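Local coordinates for malonyl CoA-acyl carrier protein transacylase (Bartonella henselae, PDB 3QAT), which probably transfers the malonyl group from malonyl-CoA to acyl carrier protein, supplying extender units for fatty acid biosynthesis, at residues E265-E268 against W269-N273. Sequence-based numbering, arbitrary orientation.
Sequences ETIE and WISAN
Ser-271 OG lies anti to its own carbonyl carbon and beside its backbone N (chi1 -60°), which aims it back along helix 263-272 at Ile-267 O (2.8 Å); Thr-266 CG2, anti to the backbone N, faces Ile-270 CD1 at 3.9 Å. The backbone N of Ser-271 reaches Ile-267 O at 3.0 Å from the opposite face of the carbonyl plane, so one carbonyl is gripped by two donors. One residue earlier, Ile-270 N bonds almost straight to Thr-266 O (2.9 Å, 173°). Alongside that bond the Thr-266 and Ile-270 side chains point the same way; Thr-266 OG1 turns instead to Arg-262 O. The bond one residue beyond Ser-271, Ala-272 N to Glu-268 O, is longer and more bent (3.2 Å, 136°). Past it, Asn-273 folds its amide back: ND2 gives a nearly linear bond to Trp-269 O (2.8 Å) and sits 3.1 Å above the indole plane, offset toward the rim. Ile-267 and Ile-270 press on Leu-278 of strand 275-281, while Trp-269 meets Phe-93 edge-to-face, docking the helix beside the parallel sheet of the acyltransferase fold. Chemically, Ser-271 OG reinforces a carbonyl inside the helix, while the Asn-273 amide ties the residue leading toward strand 275-281 back to Trp-269 O.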
ATOM      1  N   GLU A 265       5.999 -10.204  -7.279  1.00 10.45           N
ATOM      2  CA  GLU A 265       6.787  -9.919  -8.485  1.00 11.04           C
ATOM      3  C   GLU A 265       7.569  -8.622  -8.360  1.00 10.49           C
ATOM      4  O   GLU A 265       8.680  -8.504  -8.888  1.00 11.80           O
ATOM      5  CB  GLU A 265       5.860  -9.854  -9.693  1.00 11.37           C
ATOM      6  CG  GLU A 265       5.352 -11.248 -10.162  1.00 12.40           C
ATOM      7  CD  GLU A 265       4.176 -11.125 -11.120  1.00 16.70           C
ATOM      8  OE1 GLU A 265       3.068 -10.680 -10.707  1.00 13.92           O
ATOM      9  OE2 GLU A 265       4.360 -11.481 -12.307  1.00 16.74           O
ATOM     10  N   THR A 266       6.995  -7.656  -7.630  1.00 10.35           N
ATOM     11  CA  THR A 266       7.667  -6.396  -7.382  1.00 10.05           C
ATOM     12  C   THR A 266       8.960  -6.599  -6.603  1.00 10.56           C
ATOM     13  O   THR A 266       9.996  -6.092  -6.990  1.00 10.82           O
ATOM     14  CB  THR A 266       6.715  -5.410  -6.652  1.00  8.67           C
ATOM     15  OG1 THR A 266       5.639  -5.075  -7.538  1.00  9.24           O
ATOM     16  CG2 THR A 266       7.444  -4.128  -6.274  1.00  9.72           C
ATOM     17  N   ILE A 267       8.897  -7.353  -5.515  1.00 10.36           N
ATOM     18  CA  ILE A 267      10.083  -7.576  -4.698  1.00  9.96           C
ATOM     19  C   ILE A 267      11.110  -8.419  -5.471  1.00 10.36           C
ATOM     20  O   ILE A 267      12.331  -8.147  -5.415  1.00 11.14           O
ATOM     21  CB  ILE A 267       9.723  -8.247  -3.360  1.00  9.61           C
ATOM     22  CG1 ILE A 267       8.806  -7.309  -2.544  1.00  9.09           C
ATOM     23  CG2 ILE A 267      11.017  -8.624  -2.572  1.00  9.89           C
ATOM     24  CD1 ILE A 267       9.392  -5.892  -2.311  1.00  9.05           C
ATOM     25  N   GLU A 268      10.625  -9.414  -6.209  1.00 11.33           N
ATOM     26  CA  GLU A 268      11.526 -10.230  -7.039  1.00 12.77           C
ATOM     27  C   GLU A 268      12.218  -9.366  -8.098  1.00 13.53           C
ATOM     28  O   GLU A 268      13.431  -9.519  -8.307  1.00 15.29           O
ATOM     29  CB  GLU A 268      10.790 -11.415  -7.665  1.00 13.15           C
ATOM     30  CG  GLU A 268      10.422 -12.481  -6.620  1.00 15.51           C
ATOM     31  CD  GLU A 268       9.582 -13.631  -7.163  1.00 23.05           C
ATOM     32  OE1 GLU A 268       9.073 -13.536  -8.293  1.00 28.57           O
ATOM     33  OE2 GLU A 268       9.420 -14.640  -6.448  1.00 25.92           O
ATOM     34  N   TRP A 269      11.464  -8.495  -8.773  1.00 13.15           N
ATOM     35  CA  TRP A 269      12.057  -7.602  -9.767  1.00 13.84           C
ATOM     36  C   TRP A 269      13.103  -6.679  -9.134  1.00 13.81           C
ATOM     37  O   TRP A 269      14.241  -6.570  -9.608  1.00 14.61           O
ATOM     38  CB  TRP A 269      11.006  -6.779 -10.534  1.00 13.28           C
ATOM     39  CG  TRP A 269      11.671  -6.058 -11.686  1.00 15.16           C
ATOM     40  CD1 TRP A 269      11.870  -6.551 -12.935  1.00 16.45           C
ATOM     41  CD2 TRP A 269      12.285  -4.759 -11.657  1.00 14.50           C
ATOM     42  NE1 TRP A 269      12.542  -5.628 -13.710  1.00 16.06           N
ATOM     43  CE2 TRP A 269      12.815  -4.520 -12.952  1.00 15.02           C
ATOM     44  CE3 TRP A 269      12.431  -3.769 -10.672  1.00 13.12           C
ATOM     45  CZ2 TRP A 269      13.501  -3.343 -13.287  1.00 16.71           C
ATOM     46  CZ3 TRP A 269      13.107  -2.581 -11.007  1.00 13.77           C
ATOM     47  CH2 TRP A 269      13.659  -2.395 -12.307  1.00 15.18           C
ATOM     48  N   ILE A 270      12.719  -5.995  -8.062  1.00 13.70           N
ATOM     49  CA  ILE A 270      13.658  -5.083  -7.407  1.00 13.24           C
ATOM     50  C   ILE A 270      14.964  -5.784  -7.007  1.00 14.76           C
ATOM     51  O   ILE A 270      16.051  -5.258  -7.251  1.00 14.97           O
ATOM     52  CB  ILE A 270      12.990  -4.345  -6.211  1.00 13.29           C
ATOM     53  CG1 ILE A 270      11.929  -3.354  -6.706  1.00 12.10           C
ATOM     54  CG2 ILE A 270      14.024  -3.590  -5.384  1.00 13.09           C
ATOM     55  CD1 ILE A 270      11.036  -2.802  -5.553  1.00 13.06           C
ATOM     56  N   SER A 271      14.853  -6.975  -6.421  1.00 13.94           N
ATOM     57  CA  SER A 271      16.011  -7.724  -5.935  1.00 15.37           C
ATOM     58  C   SER A 271      16.935  -8.166  -7.057  1.00 16.71           C
ATOM     59  O   SER A 271      18.139  -8.323  -6.830  1.00 17.38           O
ATOM     60  CB  SER A 271      15.551  -8.960  -5.155  1.00 14.73           C
ATOM     61  OG  SER A 271      14.766  -8.522  -4.057  1.00 19.31           O
ATOM     62  N   ALA A 272      16.364  -8.360  -8.248  1.00 17.20           N
ATOM     63  CA  ALA A 272      17.134  -8.810  -9.429  1.00 18.33           C
ATOM     64  C   ALA A 272      17.701  -7.651 -10.245  1.00 19.18           C
ATOM     65  O   ALA A 272      18.495  -7.864 -11.167  1.00 20.39           O
ATOM     66  CB  ALA A 272      16.265  -9.680 -10.312  1.00 18.42           C
ATOM     67  N   ASN A 273      17.300  -6.423  -9.931  1.00 19.40           N
ATOM     68  CA  ASN A 273      17.677  -5.294 -10.765  1.00 20.98           C
ATOM     69  C   ASN A 273      18.453  -4.229 -10.002  1.00 20.96           C
ATOM     70  O   ASN A 273      18.192  -3.031 -10.123  1.00 21.91           O
ATOM     71  CB  ASN A 273      16.474  -4.738 -11.546  1.00 20.79           C
ATOM     72  CG  ASN A 273      15.994  -5.702 -12.636  1.00 22.74           C
ATOM     73  OD1 ASN A 273      16.427  -5.606 -13.800  1.00 25.53           O
ATOM     74  ND2 ASN A 273      15.161  -6.669 -12.259  1.00 21.97           N
TER